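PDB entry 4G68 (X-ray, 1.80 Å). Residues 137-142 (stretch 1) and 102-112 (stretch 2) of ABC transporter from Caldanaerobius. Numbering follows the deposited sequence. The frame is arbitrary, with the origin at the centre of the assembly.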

ATOM      1  N   ASP C 137       8.250  14.128  -4.118  1.00 29.80           N
ATOM      2  CA  ASP C 137       9.518  13.555  -3.588  1.00 33.78           C
ATOM      3  C   ASP C 137       9.826  12.129  -4.103  1.00 34.07           C
ATOM      4  O   ASP C 137      10.946  11.860  -4.552  1.00 31.08           O
ATOM      5  CB  ASP C 137       9.526  13.554  -2.054  1.00 33.65           C
ATOM      6  CG  ASP C 137       9.326  14.953  -1.468  1.00 38.25           C
ATOM      7  OD1 ASP C 137       9.284  15.928  -2.250  1.00 36.24           O
ATOM      8  OD2 ASP C 137       9.219  15.070  -0.224  1.00 38.96           O
ATOM      9  N   ASN C 138       8.850  11.216  -4.021  1.00 30.87           N
ATOM     10  CA  ASN C 138       9.120   9.836  -4.418  1.00 28.98           C
ATOM     11  C   ASN C 138       9.291   9.598  -5.924  1.00 27.14           C
ATOM     12  O   ASN C 138      10.036   8.700  -6.296  1.00 27.75           O
ATOM     13  CB  ASN C 138       8.096   8.882  -3.819  1.00 28.78           C
ATOM     14  CG  ASN C 138       8.399   8.566  -2.380  1.00 29.37           C
ATOM     15  OD1 ASN C 138       9.532   8.328  -2.048  1.00 23.02           O
ATOM     16  ND2 ASN C 138       7.375   8.555  -1.522  1.00 30.85           N
ATOM     17  N   VAL C 139       8.632  10.405  -6.759  1.00 21.40           N
ATOM     18  CA  VAL C 139       8.789  10.367  -8.208  1.00 24.45           C
ATOM     19  C   VAL C 139      10.007  11.184  -8.714  1.00 24.93           C
ATOM     20  O   VAL C 139      10.226  11.280  -9.907  1.00 24.36           O
ATOM     21  CB  VAL C 139       7.496  10.824  -8.952  1.00 25.50           C
ATOM     22  CG1 VAL C 139       6.302   9.910  -8.615  1.00 26.38           C
ATOM     23  CG2 VAL C 139       7.155  12.278  -8.626  1.00 27.46           C
ATOM     24  N   THR C 140      10.792  11.748  -7.788  1.00 23.73           N
ATOM     25  CA  THR C 140      11.989  12.516  -8.124  1.00 22.57           C
ATOM     26  C   THR C 140      13.213  11.568  -8.065  1.00 25.80           C
ATOM     27  O   THR C 140      13.458  10.900  -7.054  1.00 24.82           O
ATOM     28  CB  THR C 140      12.207  13.725  -7.167  1.00 23.31           C
ATOM     29  OG1 THR C 140      11.059  14.586  -7.214  1.00 21.81           O
ATOM     30  CG2 THR C 140      13.444  14.554  -7.584  1.00 22.26           C
ATOM     31  N   TYR C 141      13.933  11.485  -9.184  1.00 23.88           N
ATOM     32  CA  TYR C 141      15.153  10.704  -9.265  1.00 25.67           C
ATOM     33  C   TYR C 141      16.235  11.568  -9.910  1.00 26.83           C
ATOM     34  O   TYR C 141      16.039  12.129 -11.003  1.00 24.92           O
ATOM     35  CB  TYR C 141      14.924   9.465 -10.116  1.00 24.42           C
ATOM     36  CG  TYR C 141      13.801   8.552  -9.656  1.00 25.01           C
ATOM     37  CD1 TYR C 141      14.071   7.365  -8.967  1.00 23.36           C
ATOM     38  CD2 TYR C 141      12.473   8.875  -9.928  1.00 24.74           C
ATOM     39  CE1 TYR C 141      13.042   6.543  -8.545  1.00 23.81           C
ATOM     40  CE2 TYR C 141      11.447   8.057  -9.562  1.00 25.52           C
ATOM     41  CZ  TYR C 141      11.713   6.898  -8.849  1.00 25.91           C
ATOM     42  OH  TYR C 141      10.645   6.107  -8.509  1.00 21.17           O
ATOM     43  N   ASN C 142      17.369  11.664  -9.222  1.00 28.91           N
ATOM     44  CA  ASN C 142      18.462  12.507  -9.672  1.00 29.42           C
ATOM     45  C   ASN C 142      17.945  13.936  -9.936  1.00 26.04           C
ATOM     46  O   ASN C 142      18.303  14.547 -10.925  1.00 27.39           O
ATOM     47  CB  ASN C 142      19.055  11.910 -10.943  1.00 30.95           C
ATOM     48  CG  ASN C 142      19.442  10.459 -10.767  1.00 34.80           C
ATOM     49  OD1 ASN C 142      20.376  10.146 -10.018  1.00 39.36           O
ATOM     50  ND2 ASN C 142      18.715   9.552 -11.444  1.00 32.62           N
TER
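Stretch 2 102-112: WAGGFSQPFVE

Stretch 1 opens with a type I beta turn from Asp137 to Thr140, closed by the backbone bond from Thr140 N to Asp137 O at 3.2 Å, and straightens into strand at Thr140 and Tyr141. Stretch 2 comes in extended at Trp102 and Ala103, passes through Gly104 with a positive phi of 91°, and then coils: Gly105 to Ser107 have helical angles, and the chain runs on as helix through to Glu112, with Val111 N bonded to Ser107 O at 3.1 Å and Glu112 N to Gln108 O at 2.8 Å. The register starts at the turn, where the CA atoms of Asn138 and Gly104 lie 4.8 Å apart and those of Val139 and Ala103 5.3 Å. These two pairs run in opposite senses along the two chains, whereas Tyr141 pairs forward with Gln108, so no single direction holds throughout. By Tyr141 and Gln108 the CA separation has opened to 7.5 Å, which leaves room for an aromatic ring between strand and helix.

Where the backbones come closest, stretch 2 offers only a methyl and a glycine. Ala103 points its CB toward the turn, meeting Asn138 CB at 3.7 Å and Val139 CG1 at 3.6 Å. Val139 directs its CA-to-CB bond away from stretch 2, yet its CG1 still reaches the alanine methyl. Next along, Gly104 N lies 3.1 Å from Asn138 O. Glycine here answers to its own backbone: at these angles a CB would jam against the carbonyl oxygen of Ala103.

The second rule is to anchor the contact with one large residue. Tyr141, with chi1 at -57° (m), reaches across to stretch 2 and has by far the largest area covered there. Its hydroxyl donates a short hydrogen bond to the carbonyl of Gly104, OH to O at 2.6 Å, with the acceptor at the ring edge, near its plane. The same carbonyl oxygen also receives a weak bond from Ser107 N at 3.1 Å, so tyrosine and the helical segment converge on one acceptor.

Packing holds the rest of the ring. Val111, one helical turn beyond Ser107, sets its CG2 over one face, 4.1 Å from the Tyr141 ring centroid and 17° off the normal, a CH-pi contact. Gln108 approaches obliquely, its CA 3.6 Å from Tyr141 CE1, while Ser107 brings CB to 3.6 Å from Tyr141 OH. The serine hydroxyl itself turns back to its own stretch, where Ser107 OG donates a very short 2.5 Å bond to Trp102 O, tying the helical segment to the extended chain before it.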

ATOM      1  N   TRP C 102       4.331   2.293  -8.596  1.00 18.91           N
ATOM      2  CA  TRP C 102       4.719   2.627  -7.236  1.00 21.86           C
ATOM      3  C   TRP C 102       5.978   3.401  -7.323  1.00 22.27           C
ATOM      4  O   TRP C 102       6.978   2.957  -7.879  1.00 22.74           O
ATOM      5  CB  TRP C 102       4.914   1.394  -6.358  1.00 19.29           C
ATOM      6  CG  TRP C 102       3.611   0.648  -6.179  1.00 21.93           C
ATOM      7  CD1 TRP C 102       2.652   0.854  -5.211  1.00 20.62           C
ATOM      8  CD2 TRP C 102       3.093  -0.419  -7.027  1.00 19.70           C
ATOM      9  NE1 TRP C 102       1.585   0.018  -5.394  1.00 22.82           N
ATOM     10  CE2 TRP C 102       1.798  -0.796  -6.465  1.00 22.44           C
ATOM     11  CE3 TRP C 102       3.563  -1.086  -8.153  1.00 21.26           C
ATOM     12  CZ2 TRP C 102       1.017  -1.817  -7.020  1.00 21.95           C
ATOM     13  CZ3 TRP C 102       2.798  -2.123  -8.696  1.00 21.59           C
ATOM     14  CH2 TRP C 102       1.545  -2.475  -8.153  1.00 25.35           C
ATOM     15  N   ALA C 103       5.916   4.612  -6.816  1.00 25.71           N
ATOM     16  CA  ALA C 103       7.043   5.531  -6.912  1.00 26.41           C
ATOM     17  C   ALA C 103       8.117   5.122  -5.928  1.00 30.02           C
ATOM     18  O   ALA C 103       7.837   4.379  -4.971  1.00 32.25           O
ATOM     19  CB  ALA C 103       6.585   6.939  -6.611  1.00 29.20           C
ATOM     20  N   GLY C 104       9.325   5.647  -6.152  1.00 30.84           N
ATOM     21  CA  GLY C 104      10.477   5.295  -5.341  1.00 28.93           C
ATOM     22  C   GLY C 104      11.218   4.107  -5.934  1.00 30.06           C
ATOM     23  O   GLY C 104      11.371   4.013  -7.166  1.00 30.68           O
ATOM     24  N   GLY C 105      11.719   3.246  -5.042  1.00 26.53           N
ATOM     25  CA  GLY C 105      12.448   1.987  -5.391  1.00 26.84           C
ATOM     26  C   GLY C 105      11.923   1.062  -6.476  1.00 28.17           C
ATOM     27  O   GLY C 105      12.718   0.598  -7.318  1.00 28.69           O
ATOM     28  N   PHE C 106      10.608   0.796  -6.483  1.00 24.76           N
ATOM     29  CA  PHE C 106       9.996  -0.071  -7.509  1.00 21.73           C
ATOM     30  C   PHE C 106      10.200   0.511  -8.885  1.00 23.62           C
ATOM     31  O   PHE C 106      10.394  -0.213  -9.855  1.00 22.02           O
ATOM     32  CB  PHE C 106       8.508  -0.165  -7.264  1.00 20.89           C
ATOM     33  CG  PHE C 106       7.752  -1.017  -8.268  1.00 22.56           C
ATOM     34  CD1 PHE C 106       7.587  -2.392  -8.042  1.00 23.25           C
ATOM     35  CD2 PHE C 106       7.129  -0.443  -9.393  1.00 22.20           C
ATOM     36  CE1 PHE C 106       6.867  -3.191  -8.952  1.00 26.00           C
ATOM     37  CE2 PHE C 106       6.385  -1.238 -10.276  1.00 22.12           C
ATOM     38  CZ  PHE C 106       6.245  -2.603 -10.049  1.00 24.70           C
ATOM     39  N   SER C 107      10.081   1.832  -9.002  1.00 24.55           N
ATOM     40  CA  SER C 107      10.197   2.433 -10.333  1.00 26.04           C
ATOM     41  C   SER C 107      11.634   2.895 -10.664  1.00 27.62           C
ATOM     42  O   SER C 107      11.915   3.372 -11.786  1.00 24.69           O
ATOM     43  CB  SER C 107       9.180   3.564 -10.511  1.00 25.95           C
ATOM     44  OG  SER C 107       7.867   3.128 -10.193  1.00 24.20           O
ATOM     45  N   GLN C 108      12.538   2.783  -9.687  1.00 23.89           N
ATOM     46  CA  GLN C 108      13.891   3.335  -9.897  1.00 28.22           C
ATOM     47  C   GLN C 108      14.571   2.692 -11.137  1.00 27.93           C
ATOM     48  O   GLN C 108      15.107   3.424 -11.961  1.00 25.14           O
ATOM     49  CB  GLN C 108      14.768   3.227  -8.640  1.00 27.50           C
ATOM     50  CG  GLN C 108      16.017   4.103  -8.705  1.00 30.58           C
ATOM     51  CD  GLN C 108      16.994   3.890  -7.540  1.00 37.14           C
ATOM     52  OE1 GLN C 108      16.693   3.206  -6.555  1.00 38.61           O
ATOM     53  NE2 GLN C 108      18.178   4.487  -7.656  1.00 37.49           N
ATOM     54  N   PRO C 109      14.513   1.342 -11.262  1.00 29.50           N
ATOM     55  CA  PRO C 109      15.068   0.629 -12.433  1.00 30.21           C
ATOM     56  C   PRO C 109      14.566   1.137 -13.774  1.00 31.07           C
ATOM     57  O   PRO C 109      15.387   1.300 -14.708  1.00 27.22           O
ATOM     58  CB  PRO C 109      14.574  -0.818 -12.239  1.00 28.95           C
ATOM     59  CG  PRO C 109      14.430  -0.962 -10.759  1.00 30.93           C
ATOM     60  CD  PRO C 109      13.972   0.381 -10.266  1.00 30.66           C
ATOM     61  N   PHE C 110      13.248   1.350 -13.888  1.00 29.25           N
ATOM     62  CA  PHE C 110      12.641   1.900 -15.133  1.00 30.39           C
ATOM     63  C   PHE C 110      13.235   3.271 -15.470  1.00 30.53           C
ATOM     64  O   PHE C 110      13.483   3.610 -16.631  1.00 28.20           O
ATOM     65  CB  PHE C 110      11.123   2.111 -15.004  1.00 32.49           C
ATOM     66  CG  PHE C 110      10.364   0.968 -14.357  1.00 34.19           C
ATOM     67  CD1 PHE C 110      10.795  -0.359 -14.465  1.00 36.20           C
ATOM     68  CD2 PHE C 110       9.152   1.228 -13.693  1.00 35.17           C
ATOM     69  CE1 PHE C 110      10.071  -1.399 -13.864  1.00 36.36           C
ATOM     70  CE2 PHE C 110       8.419   0.198 -13.095  1.00 35.59           C
ATOM     71  CZ  PHE C 110       8.877  -1.121 -13.189  1.00 37.55           C
ATOM     72  N   VAL C 111      13.412   4.079 -14.433  1.00 28.07           N
ATOM     73  CA  VAL C 111      13.866   5.436 -14.608  1.00 26.46           C
ATOM     74  C   VAL C 111      15.307   5.384 -15.032  1.00 27.63           C
ATOM     75  O   VAL C 111      15.651   6.009 -16.027  1.00 25.54           O
ATOM     76  CB  VAL C 111      13.670   6.321 -13.337  1.00 25.10           C
ATOM     77  CG1 VAL C 111      14.330   7.669 -13.555  1.00 24.95           C
ATOM     78  CG2 VAL C 111      12.169   6.473 -13.077  1.00 21.03           C
ATOM     79  N   GLU C 112      16.125   4.608 -14.309  1.00 27.79           N
ATOM     80  CA  GLU C 112      17.559   4.496 -14.628  1.00 30.72           C
ATOM     81  C   GLU C 112      17.845   3.876 -15.996  1.00 31.42           C
ATOM     82  O   GLU C 112      18.835   4.215 -16.649  1.00 34.43           O
ATOM     83  CB  GLU C 112      18.291   3.724 -13.535  1.00 35.91           C
ATOM     84  CG  GLU C 112      18.351   4.511 -12.231  1.00 38.78           C
ATOM     85  CD  GLU C 112      19.378   3.950 -11.258  1.00 46.16           C
ATOM     86  OE1 GLU C 112      19.878   2.809 -11.501  1.00 46.20           O
ATOM     87  OE2 GLU C 112      19.702   4.661 -10.264  1.00 50.07           O
TER